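Local coordinates for Non-structural protein 5 (Modoc virus, PDB 2WA2) that probably methylates the viral RNA cap at guanine N7 and ribose 2'-O, using bound S-adenosylmethionine as methyl donor, at residues V64-E76 with I217-Y230. The protein carries 4 engineered substitutions. Numbering follows the deposited sequence.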
# COMPACT_ATOMS: atom_id res chain seq x y z
N VAL A 64 6.09 -10.33 12.90
CA VAL A 64 6.19 -11.64 12.27
C VAL A 64 5.54 -11.64 10.87
O VAL A 64 6.10 -12.20 9.92
CB VAL A 64 5.64 -12.79 13.20
CG1 VAL A 64 6.10 -14.16 12.73
CG2 VAL A 64 6.12 -12.58 14.64
N SER A 65 4.38 -11.01 10.74
CA SER A 65 3.72 -10.82 9.44
C SER A 65 4.50 -9.83 8.55
O SER A 65 5.05 -8.84 9.04
CB SER A 65 2.30 -10.30 9.68
OG SER A 65 1.70 -9.79 8.51
N ARG A 66 4.54 -10.11 7.25
CA ARG A 66 5.11 -9.17 6.29
C ARG A 66 4.36 -7.85 6.34
O ARG A 66 4.98 -6.80 6.31
CB ARG A 66 5.09 -9.72 4.86
CG ARG A 66 6.37 -10.45 4.46
CD ARG A 66 6.59 -10.43 2.93
NE ARG A 66 7.96 -10.02 2.59
CZ ARG A 66 9.03 -10.83 2.63
NH1 ARG A 66 8.89 -12.11 2.99
NH2 ARG A 66 10.23 -10.38 2.30
N GLY A 67 3.03 -7.93 6.46
CA GLY A 67 2.13 -6.76 6.52
C GLY A 67 2.45 -5.92 7.74
O GLY A 67 2.57 -4.70 7.65
N THR A 68 2.60 -6.59 8.87
CA THR A 68 2.94 -5.91 10.12
C THR A 68 4.27 -5.19 9.97
O THR A 68 4.37 -4.01 10.31
CB THR A 68 3.01 -6.90 11.29
OG1 THR A 68 1.70 -7.45 11.51
CG2 THR A 68 3.49 -6.23 12.58
N ALA A 69 5.28 -5.89 9.45
CA ALA A 69 6.61 -5.33 9.38
C ALA A 69 6.63 -4.08 8.50
O ALA A 69 7.31 -3.12 8.81
CB ALA A 69 7.59 -6.38 8.84
N LYS A 70 5.88 -4.11 7.39
CA LYS A 70 5.86 -2.99 6.45
C LYS A 70 5.20 -1.78 7.08
O LYS A 70 5.76 -0.69 7.00
CB LYS A 70 5.17 -3.37 5.14
CG LYS A 70 6.04 -4.25 4.23
CD LYS A 70 5.25 -4.98 3.12
CE LYS A 70 4.46 -4.06 2.23
NZ LYS A 70 3.67 -4.88 1.21
N LEU A 71 4.04 -1.96 7.71
CA LEU A 71 3.35 -0.80 8.31
C LEU A 71 4.18 -0.27 9.46
O LEU A 71 4.27 0.94 9.63
CB LEU A 71 1.94 -1.13 8.80
CG LEU A 71 1.12 0.04 9.35
CD1 LEU A 71 1.08 1.20 8.36
CD2 LEU A 71 -0.28 -0.40 9.78
N ALA A 72 4.79 -1.17 10.23
CA ALA A 72 5.65 -0.77 11.36
C ALA A 72 6.84 0.08 10.90
O ALA A 72 7.18 1.09 11.54
CB ALA A 72 6.13 -2.02 12.18
N TRP A 73 7.44 -0.33 9.78
CA TRP A 73 8.53 0.40 9.15
C TRP A 73 8.10 1.80 8.76
O TRP A 73 8.78 2.77 9.09
CB TRP A 73 9.09 -0.35 7.94
CG TRP A 73 10.38 0.23 7.41
CD1 TRP A 73 11.66 -0.15 7.75
CD2 TRP A 73 10.52 1.32 6.47
NE1 TRP A 73 12.58 0.61 7.06
CE2 TRP A 73 11.91 1.53 6.28
CE3 TRP A 73 9.61 2.14 5.78
CZ2 TRP A 73 12.41 2.52 5.41
CZ3 TRP A 73 10.11 3.11 4.90
CH2 TRP A 73 11.51 3.30 4.74
N ILE A 74 6.99 1.91 8.02
CA ILE A 74 6.44 3.21 7.63
C ILE A 74 6.12 4.08 8.86
O ILE A 74 6.37 5.29 8.85
CB ILE A 74 5.18 3.04 6.77
CG1 ILE A 74 5.52 2.28 5.46
CG2 ILE A 74 4.46 4.41 6.54
CD1 ILE A 74 4.29 1.86 4.66
N ASP A 75 5.57 3.45 9.89
CA ASP A 75 5.14 4.18 11.09
C ASP A 75 6.35 4.76 11.81
O ASP A 75 6.34 5.93 12.21
CB ASP A 75 4.34 3.28 12.03
CG ASP A 75 3.81 4.01 13.25
OD1 ASP A 75 3.61 5.24 13.19
OD2 ASP A 75 3.60 3.33 14.27
N GLU A 76 7.38 3.93 11.97
CA GLU A 76 8.61 4.32 12.67
C GLU A 76 9.40 5.37 11.90
O GLU A 76 10.16 6.12 12.49
CB GLU A 76 9.48 3.08 12.96
CG GLU A 76 9.19 2.43 14.33
CD GLU A 76 8.97 0.92 14.29
OE1 GLU A 76 9.85 0.17 13.79
OE2 GLU A 76 7.91 0.46 14.80
N ILE A 217 6.73 6.50 -1.05
CA ILE A 217 7.94 5.88 -0.50
C ILE A 217 8.02 4.39 -0.80
O ILE A 217 6.99 3.72 -0.96
CB ILE A 217 8.10 6.14 1.03
CG1 ILE A 217 6.94 5.51 1.81
CG2 ILE A 217 8.26 7.67 1.31
CD1 ILE A 217 7.05 5.52 3.35
N ARG A 218 9.26 3.89 -0.88
CA ARG A 218 9.52 2.47 -1.04
C ARG A 218 9.95 1.89 0.31
O ARG A 218 10.90 2.37 0.92
CB ARG A 218 10.64 2.27 -2.08
CG ARG A 218 11.21 0.85 -2.15
CD ARG A 218 10.17 -0.05 -2.85
NE ARG A 218 10.73 -1.37 -3.13
CZ ARG A 218 10.13 -2.31 -3.85
NH1 ARG A 218 8.89 -2.12 -4.30
NH2 ARG A 218 10.77 -3.44 -4.07
N VAL A 219 9.24 0.87 0.78
CA VAL A 219 9.64 0.16 1.99
C VAL A 219 10.71 -0.88 1.58
O VAL A 219 10.47 -1.68 0.67
CB VAL A 219 8.42 -0.50 2.64
CG1 VAL A 219 8.78 -1.11 3.96
CG2 VAL A 219 7.29 0.54 2.79
N PRO A 220 11.89 -0.84 2.19
CA PRO A 220 12.99 -1.75 1.83
C PRO A 220 12.71 -3.22 2.14
O PRO A 220 13.42 -4.10 1.63
CB PRO A 220 14.19 -1.23 2.65
CG PRO A 220 13.58 -0.45 3.76
CD PRO A 220 12.31 0.15 3.21
N LEU A 221 11.71 -3.46 2.97
CA LEU A 221 11.16 -4.79 3.21
C LEU A 221 10.35 -5.36 2.04
O LEU A 221 10.11 -6.57 1.98
CB LEU A 221 10.26 -4.77 4.46
CG LEU A 221 10.96 -4.52 5.80
CD1 LEU A 221 9.95 -4.13 6.84
CD2 LEU A 221 11.60 -5.77 6.24
N SER A 222 9.88 -4.50 1.13
CA SER A 222 9.18 -5.03 -0.06
C SER A 222 10.13 -5.89 -0.88
O SER A 222 11.30 -5.53 -1.04
CB SER A 222 8.65 -3.91 -0.94
OG SER A 222 7.61 -3.21 -0.31
N ARG A 223 9.61 -6.98 -1.45
CA ARG A 223 10.41 -7.88 -2.28
C ARG A 223 10.71 -7.26 -3.64
O ARG A 223 9.98 -6.39 -4.13
CB ARG A 223 9.71 -9.21 -2.46
CG ARG A 223 9.54 -10.02 -1.17
CD ARG A 223 9.14 -11.43 -1.58
NE ARG A 223 8.78 -12.28 -0.45
CZ ARG A 223 7.54 -12.70 -0.19
NH1 ARG A 223 6.53 -12.35 -0.98
NH2 ARG A 223 7.32 -13.47 0.86
N ASN A 224 11.78 -7.72 -4.28
CA ASN A 224 12.17 -7.11 -5.55
C ASN A 224 11.19 -7.46 -6.67
O ASN A 224 11.17 -6.80 -7.70
CB ASN A 224 13.57 -7.53 -5.96
CG ASN A 224 14.66 -7.07 -4.97
OD1 ASN A 224 14.59 -5.98 -4.41
ND2 ASN A 224 15.66 -7.93 -4.76
N SER A 225 10.37 -8.49 -6.43
CA SER A 225 9.35 -8.93 -7.39
C SER A 225 8.08 -8.08 -7.40
O SER A 225 7.12 -8.38 -8.12
CB SER A 225 8.98 -10.39 -7.07
OG SER A 225 8.75 -10.48 -5.68
N THR A 226 8.04 -7.02 -6.57
CA THR A 226 6.95 -6.05 -6.65
C THR A 226 7.54 -4.64 -6.66
O THR A 226 8.49 -4.40 -5.94
CB THR A 226 5.95 -6.18 -5.47
OG1 THR A 226 5.01 -5.12 -5.55
CG2 THR A 226 6.66 -6.16 -4.09
N HIS A 227 6.96 -3.76 -7.47
CA HIS A 227 7.36 -2.36 -7.54
C HIS A 227 6.47 -1.54 -6.60
O HIS A 227 6.47 -0.31 -6.70
CB HIS A 227 7.21 -1.87 -8.97
CG HIS A 227 8.15 -0.78 -9.36
ND1 HIS A 227 8.17 0.46 -8.74
CD2 HIS A 227 9.07 -0.72 -10.36
CE1 HIS A 227 9.08 1.23 -9.33
NE2 HIS A 227 9.63 0.54 -10.32
N GLU A 228 5.74 -2.20 -5.68
CA GLU A 228 4.81 -1.49 -4.76
C GLU A 228 5.50 -0.35 -4.02
O GLU A 228 6.63 -0.48 -3.55
CB GLU A 228 4.14 -2.43 -3.72
CG GLU A 228 5.15 -2.95 -2.69
CD GLU A 228 4.64 -4.12 -1.87
OE1 GLU A 228 3.56 -4.64 -2.20
OE2 GLU A 228 5.33 -4.53 -0.90
N MET A 229 4.82 0.77 -3.98
CA MET A 229 5.26 1.90 -3.14
C MET A 229 4.05 2.41 -2.34
O MET A 229 2.90 2.00 -2.58
CB MET A 229 5.90 2.98 -4.01
CG MET A 229 7.20 2.48 -4.66
SD MET A 229 7.89 3.64 -5.86
CE MET A 229 8.43 5.00 -4.77
N TYR A 230 4.30 3.26 -1.35
CA TYR A 230 3.24 3.65 -0.42
C TYR A 230 3.02 5.14 -0.43
O TYR A 230 3.96 5.91 -0.23
CB TYR A 230 3.49 3.12 0.98
CG TYR A 230 3.21 1.63 1.02
CD1 TYR A 230 1.93 1.16 1.34
CD2 TYR A 230 4.19 0.71 0.67
CE1 TYR A 230 1.65 -0.21 1.35
CE2 TYR A 230 3.92 -0.68 0.66
CZ TYR A 230 2.64 -1.11 1.00
OH TYR A 230 2.33 -2.47 0.97
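E228 OE2 takes two donors: K70 NZ at 2.7 Å in a salt bridge, 44° out of the carboxylate plane, and S222 OG at 2.7 Å on its anti lone pair. The long lysine suits this reach: its chain bends at chi3 (57°), bringing CE beside the Y230 ring and K70 NZ within a weak 2.8 Å bond of Y230 OH, whose stronger partner is D155. K70, D155, K192 (on E228 OE1) and E228 match the K-D-K-E tetrad of flaviviral 2'-O-methyltransferases, consistent with their place near the S-adenosylmethionine that touches G67.

The rest is mostly apolar. P220 lays CD over the six-membered ring of W73, a CH-pi contact 3.5 Å from the centroid, and V219 CG1 packs on the same indole face, whose electron-rich surface receives proline C-H bonds polarised by the ring nitrogen. The branched V219 also reaches I74, its CG2 lying 3.6 Å from I74 CG1, and I74 CD1 rests over the face of Y230. Small A69 lets L221 CD1 approach the helix backbone. At the solvent-facing margin R223 NE lies over the R66 guanidinium without a hydrogen bond; the planes are 44° apart, not stacked parallel, and solvent may screen the like charges.

Helix 66-76 sits between helix 95-101, which meets T68, L71 and A72, and the loop leading into strand 229-232, with I74 and Y230 both packing on C190 of strand 188-193.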